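Local coordinates for hydrogenase expression/formation protein HypE (Desulfovibrio vulgaris subsp. vulgaris, PDB 2Z1U) that binds ATP and magnesium ions and, as a HypE-family protein, probably serves in the maturation of hydrogenase, at residues 179-182 with 183-187; 205-208 with 209-213; 226-229 with 230-234. All coordinates share one frame; numbering follows the deposited sequence.

Contact 1: residues 179-182 with 183-187; sequences LTIL and SQRQG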
# COMPACT_ATOMS: atom_id res chain seq x y z
N LEU A 179 -14.32 -15.01 -15.45
CA LEU A 179 -14.57 -16.37 -15.91
C LEU A 179 -13.33 -17.24 -15.78
O LEU A 179 -13.41 -18.36 -15.29
CB LEU A 179 -15.06 -16.39 -17.36
CG LEU A 179 -16.04 -17.46 -17.84
CD1 LEU A 179 -15.83 -17.78 -19.31
CD2 LEU A 179 -16.03 -18.75 -17.01
N THR A 180 -12.17 -16.73 -16.20
CA THR A 180 -10.97 -17.58 -16.17
C THR A 180 -10.50 -17.97 -14.79
O THR A 180 -10.11 -19.12 -14.61
CB THR A 180 -9.82 -17.15 -17.16
OG1 THR A 180 -8.55 -17.13 -16.48
CG2 THR A 180 -10.09 -15.84 -17.79
N ILE A 181 -10.58 -17.07 -13.81
CA ILE A 181 -10.16 -17.46 -12.46
C ILE A 181 -11.18 -18.45 -11.84
O ILE A 181 -10.77 -19.43 -11.22
CB ILE A 181 -9.78 -16.26 -11.51
CG1 ILE A 181 -10.98 -15.76 -10.73
CG2 ILE A 181 -8.99 -15.14 -12.19
CD1 ILE A 181 -10.91 -16.25 -9.32
N LEU A 182 -12.48 -18.21 -12.05
CA LEU A 182 -13.54 -19.06 -11.53
C LEU A 182 -13.55 -20.46 -12.15
O LEU A 182 -13.85 -21.44 -11.47
CB LEU A 182 -14.92 -18.40 -11.71
CG LEU A 182 -15.61 -17.66 -10.54
CD1 LEU A 182 -14.73 -17.40 -9.32
CD2 LEU A 182 -16.30 -16.37 -11.01
N SER A 183 -13.22 -20.53 -13.44
CA SER A 183 -13.07 -21.82 -14.12
C SER A 183 -11.75 -22.52 -13.78
O SER A 183 -11.73 -23.74 -13.63
CB SER A 183 -13.29 -21.69 -15.63
OG SER A 183 -12.30 -20.88 -16.23
N GLN A 184 -10.66 -21.76 -13.64
CA GLN A 184 -9.39 -22.31 -13.14
C GLN A 184 -9.58 -22.98 -11.79
O GLN A 184 -9.12 -24.11 -11.56
CB GLN A 184 -8.31 -21.23 -13.00
CG GLN A 184 -7.49 -20.99 -14.24
CD GLN A 184 -6.61 -22.18 -14.62
OE1 GLN A 184 -5.78 -22.63 -13.83
NE2 GLN A 184 -6.78 -22.67 -15.84
N ARG A 185 -10.29 -22.28 -10.90
CA ARG A 185 -10.48 -22.71 -9.52
C ARG A 185 -11.30 -24.00 -9.40
O ARG A 185 -11.31 -24.63 -8.35
CB ARG A 185 -11.13 -21.57 -8.71
CG ARG A 185 -10.71 -21.51 -7.26
CD ARG A 185 -10.65 -20.08 -6.78
NE ARG A 185 -11.97 -19.51 -6.53
CZ ARG A 185 -12.22 -18.22 -6.36
NH1 ARG A 185 -11.25 -17.32 -6.42
NH2 ARG A 185 -13.47 -17.82 -6.12
N GLN A 186 -11.97 -24.37 -10.49
CA GLN A 186 -12.74 -25.61 -10.56
C GLN A 186 -12.13 -26.61 -11.56
O GLN A 186 -12.78 -27.59 -11.94
CB GLN A 186 -14.19 -25.32 -10.96
CG GLN A 186 -14.92 -24.39 -10.01
CD GLN A 186 -16.38 -24.19 -10.39
OE1 GLN A 186 -16.76 -24.34 -11.56
NE2 GLN A 186 -17.21 -23.83 -9.41
N GLY A 187 -10.90 -26.33 -11.98
CA GLY A 187 -10.17 -27.19 -12.91
C GLY A 187 -10.75 -27.29 -14.31
O GLY A 187 -10.57 -28.31 -14.98

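Contact 2: residues 205-208 with 209-213; sequences VEKL and VLEVG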
# COMPACT_ATOMS: atom_id res chain seq x y z
N VAL A 205 -5.03 5.76 -22.18
CA VAL A 205 -5.56 6.91 -21.42
C VAL A 205 -4.82 8.21 -21.73
O VAL A 205 -5.45 9.24 -21.94
CB VAL A 205 -5.58 6.66 -19.88
CG1 VAL A 205 -5.96 7.94 -19.12
CG2 VAL A 205 -6.57 5.55 -19.51
N GLU A 206 -3.49 8.16 -21.76
CA GLU A 206 -2.71 9.34 -22.11
C GLU A 206 -3.16 9.92 -23.47
O GLU A 206 -3.42 11.13 -23.58
CB GLU A 206 -1.19 9.05 -22.06
CG GLU A 206 -0.33 10.25 -22.51
CD GLU A 206 1.09 10.22 -21.97
OE1 GLU A 206 1.30 9.70 -20.86
OE2 GLU A 206 2.00 10.76 -22.65
N LYS A 207 -3.29 9.06 -24.49
CA LYS A 207 -3.70 9.53 -25.82
C LYS A 207 -5.13 10.05 -25.81
O LYS A 207 -5.43 11.04 -26.48
CB LYS A 207 -3.53 8.46 -26.89
CG LYS A 207 -3.65 9.04 -28.30
CD LYS A 207 -3.47 8.00 -29.39
CE LYS A 207 -3.28 8.70 -30.74
NZ LYS A 207 -3.06 7.72 -31.83
N LEU A 208 -6.02 9.41 -25.04
CA LEU A 208 -7.40 9.88 -24.91
C LEU A 208 -7.43 11.30 -24.36
O LEU A 208 -8.08 12.18 -24.91
CB LEU A 208 -8.20 8.97 -23.98
CG LEU A 208 -8.73 7.64 -24.51
CD1 LEU A 208 -9.43 6.89 -23.38
CD2 LEU A 208 -9.68 7.84 -25.72
N VAL A 209 -6.72 11.50 -23.25
CA VAL A 209 -6.80 12.72 -22.48
C VAL A 209 -6.12 13.91 -23.20
O VAL A 209 -6.68 15.02 -23.28
CB VAL A 209 -6.32 12.43 -21.03
CG1 VAL A 209 -5.43 13.50 -20.46
CG2 VAL A 209 -7.53 12.07 -20.13
N LEU A 210 -4.96 13.64 -23.80
CA LEU A 210 -4.17 14.67 -24.48
C LEU A 210 -4.52 14.93 -25.94
O LEU A 210 -4.32 16.05 -26.42
CB LEU A 210 -2.67 14.36 -24.36
CG LEU A 210 -2.13 14.26 -22.94
CD1 LEU A 210 -0.69 13.79 -22.99
CD2 LEU A 210 -2.25 15.59 -22.22
N GLU A 211 -4.99 13.92 -26.66
CA GLU A 211 -5.26 14.07 -28.09
C GLU A 211 -6.74 14.16 -28.45
O GLU A 211 -7.11 14.90 -29.34
CB GLU A 211 -4.52 13.02 -28.92
CG GLU A 211 -3.00 13.13 -28.74
CD GLU A 211 -2.19 12.28 -29.70
OE1 GLU A 211 -1.34 11.51 -29.21
OE2 GLU A 211 -2.42 12.37 -30.92
N VAL A 212 -7.58 13.42 -27.73
CA VAL A 212 -9.03 13.48 -27.96
C VAL A 212 -9.62 14.62 -27.13
O VAL A 212 -10.30 15.51 -27.67
CB VAL A 212 -9.72 12.12 -27.68
CG1 VAL A 212 -11.24 12.22 -27.83
CG2 VAL A 212 -9.15 11.04 -28.60
N GLY A 213 -9.32 14.61 -25.83
CA GLY A 213 -9.70 15.67 -24.89
C GLY A 213 -11.15 15.68 -24.44
O GLY A 213 -12.00 14.99 -25.02

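Contact 3: residues 226-229 with 230-234; sequences LATT and LNEIA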
# COMPACT_ATOMS: atom_id res chain seq x y z
N LEU A 226 -18.97 -4.38 -15.16
CA LEU A 226 -19.52 -3.23 -15.86
C LEU A 226 -20.74 -2.67 -15.15
O LEU A 226 -20.87 -1.45 -14.97
CB LEU A 226 -19.92 -3.64 -17.29
CG LEU A 226 -20.60 -2.57 -18.16
CD1 LEU A 226 -19.65 -1.41 -18.47
CD2 LEU A 226 -21.17 -3.16 -19.47
N ALA A 227 -21.64 -3.56 -14.74
CA ALA A 227 -22.91 -3.13 -14.15
C ALA A 227 -22.68 -2.31 -12.88
O ALA A 227 -23.24 -1.23 -12.74
CB ALA A 227 -23.83 -4.30 -13.92
N THR A 228 -21.73 -2.67 -11.99
CA THR A 228 -21.72 -1.90 -10.77
C THR A 228 -20.76 -0.67 -10.93
O THR A 228 -21.14 0.42 -10.34
CB THR A 228 -21.30 -2.68 -9.51
OG1 THR A 228 -22.24 -3.73 -9.26
CG2 THR A 228 -21.25 -1.75 -8.31
N THR A 229 -19.81 -0.59 -11.93
CA THR A 229 -19.18 0.72 -12.21
C THR A 229 -20.11 1.72 -12.89
O THR A 229 -20.00 2.92 -12.62
CB THR A 229 -17.77 0.72 -12.95
OG1 THR A 229 -17.91 1.21 -14.28
CG2 THR A 229 -17.12 -0.61 -12.94
N LEU A 230 -21.02 1.26 -13.77
CA LEU A 230 -22.02 2.17 -14.34
C LEU A 230 -22.98 2.71 -13.27
O LEU A 230 -23.43 3.86 -13.35
CB LEU A 230 -22.82 1.51 -15.48
CG LEU A 230 -22.01 1.18 -16.74
CD1 LEU A 230 -22.91 0.46 -17.74
CD2 LEU A 230 -21.36 2.42 -17.35
N ASN A 231 -23.31 1.89 -12.28
CA ASN A 231 -24.16 2.33 -11.16
C ASN A 231 -23.43 3.38 -10.30
O ASN A 231 -24.04 4.36 -9.85
CB ASN A 231 -24.55 1.15 -10.29
CG ASN A 231 -25.80 0.49 -10.75
OD1 ASN A 231 -25.76 -0.50 -11.48
ND2 ASN A 231 -26.93 1.04 -10.35
N GLU A 232 -22.12 3.16 -10.09
CA GLU A 232 -21.29 4.11 -9.34
C GLU A 232 -21.29 5.46 -10.05
O GLU A 232 -21.57 6.48 -9.44
CB GLU A 232 -19.85 3.62 -9.21
CG GLU A 232 -19.69 2.37 -8.40
CD GLU A 232 -18.24 1.91 -8.37
OE1 GLU A 232 -17.91 1.06 -7.53
OE2 GLU A 232 -17.44 2.43 -9.15
N ILE A 233 -21.02 5.43 -11.35
CA ILE A 233 -20.93 6.65 -12.14
C ILE A 233 -22.31 7.32 -12.20
O ILE A 233 -22.42 8.52 -11.94
CB ILE A 233 -20.38 6.36 -13.55
CG1 ILE A 233 -18.91 5.91 -13.47
CG2 ILE A 233 -20.64 7.55 -14.47
CD1 ILE A 233 -18.44 5.06 -14.67
N ALA A 234 -23.35 6.57 -12.55
CA ALA A 234 -24.70 7.14 -12.54
C ALA A 234 -25.04 7.81 -11.19
O ALA A 234 -25.60 8.91 -11.17
CB ALA A 234 -25.74 6.08 -12.92

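Contact 1: residues 179-182 with 183-187
L179, T180 and I181 meet S183, Q184 and R185 at the C-terminal turn of helix 176-184, which a Schellman motif brings to a close. The evidence for that motif is the positive phi of G187 (66°) together with a return bond from G187 N to Q184 O of 2.9 Å, while the amide that follows G187 turns back to S183 O. Leading into this turn, the amides of S183, Q184 and R185 bond to the carbonyls four residues earlier, those of L179, T180 and I181. S183 also folds its hydroxyl back onto the helix. With OG between the backbone N and the carbonyl carbon (chi1 64°), it lies 2.9 Å from L179 O and 3.2 Å from T180 O, close to two carbonyls of the turn before it.

On another side of the helix, R185 runs side by side with both I181 and L182, pointing the same way as each. The R185 chain bends at chi2 and again at chi3 (76°), which brings its guanidinium next to both aliphatic ends. L182 CD1 sits over one face of that group, 3.5 Å from R185 NH2, and I181 CD1 comes in obliquely. The polar rim of the guanidinium is used elsewhere: NH1 bonds to D61 O and NH2 to P340 O. R185 therefore links the helix end to the loop after strand 50-58 and to the C-terminal tail. Around the same turn, L179 packs on V194, Q184 on P66 and N189, and Q186 on L261, just beyond helix 252-260.

Contact 2: residues 205-208 with 209-213
E206 and K207 send CG anti to the backbone N (chi1 176° for E206), whereas L210 and E211, one turn later, hold CG anti to the carbonyl carbon. With these different first torsions, each i to i+4 pair crosses obliquely at the end of helix 202-212, where the last turn widens into a pi-type turn. In the first pair, L210 CD1 rests on the aliphatic part of E206, 3.6 Å from CG. The E206 carboxylate has its partner outside the helix, a salt bridge from OE1 to NE of R88 on strand 87-99.

The second pair sets a polar end against methylenes. E211 OE1 lies 3.5 Å from K207 CG and 3.7 Å from K207 CE, so the carboxylate lies across the methylenes of the extended lysine chain. K207 NZ stays 4.8 Å from E211 OE2, too far for a salt bridge, although the opposite charges may still attract weakly.

L208 and V212 turn to helix 280-291, where L208 packs on A286 and V289 and V212 on V289; between themselves they touch only loosely, CD2 to CG2. V205 and V209 meet loops instead, through M84 and L274, and through L152 and V153.

The backbone records the widening directly. E211 N still bonds to K207 O, four residues back, but V212 N is shared between weak bonds to K207 O and L208 O. Beyond it G213, with a phi of 77°, gives its N-H to L208 O, five residues earlier, at 2.9 Å and an almost straight 170°.

Contact 3: residues 226-229 with 230-234
L226 and L230 meet through their branches, CD1 to CD1 at 3.8 Å, the L230 branch also lying against L226 CG. The two side chains differ in the first torsion and cross: L226 CG stands anti to the backbone N (chi1 177°) and L230 CG anti to the carbonyl carbon. One turn on, T229 and I233 lie side by side. I233 CD1 is 3.3 Å from T229 O and 3.9 Å from T229 OG1, a buried hydroxyl with no polar partner in the model. E232 leans back over the previous turn, its CG 3.1 Å from T228 O. Beneath these side chains, unbroken i to i+4 bonds link the amides of L230 to I233 with the carbonyls of L226 to T229.

In the next shell each oxygen of the E232 carboxylate has a partner: OE2 forms a salt bridge with R219 NH1, and OE1 a hydrogen bond with H20 NE2 of the second subunit. T228 packs on G15 of that subunit. L226 and T229 rest on I275, I233 on V217 and I277, and L230 on V319. This is a helix laid on the mixed sheet of an AIR synthase-related C-terminal domain, with the side chain of E232, which also bonds to the second subunit, about 5 Å from a bound ATP.

Overall arrangement
Following the chain from the N terminus, contact 1 ends helix 176-184, contact 2 ends helix 202-212 and contact 3 lies within helix 225-237. Each is one continuous piece of chain along a helix or at its end, so none closes a long loop, and the three run in series without nesting or crossing. They do not touch one another: the centres of contacts 1 and 2 are about 35 Å apart, on opposite sides of the chain's centre, while contact 3 is about 25 Å from contact 1 and about 22 Å from contact 2, centre to centre. Contact 1 ties its helix end to the C-terminal tail and the loop after strand 50-58, contact 2 meets helix 280-291, and contact 3 joins the C-terminal domain's mixed sheet to the second subunit.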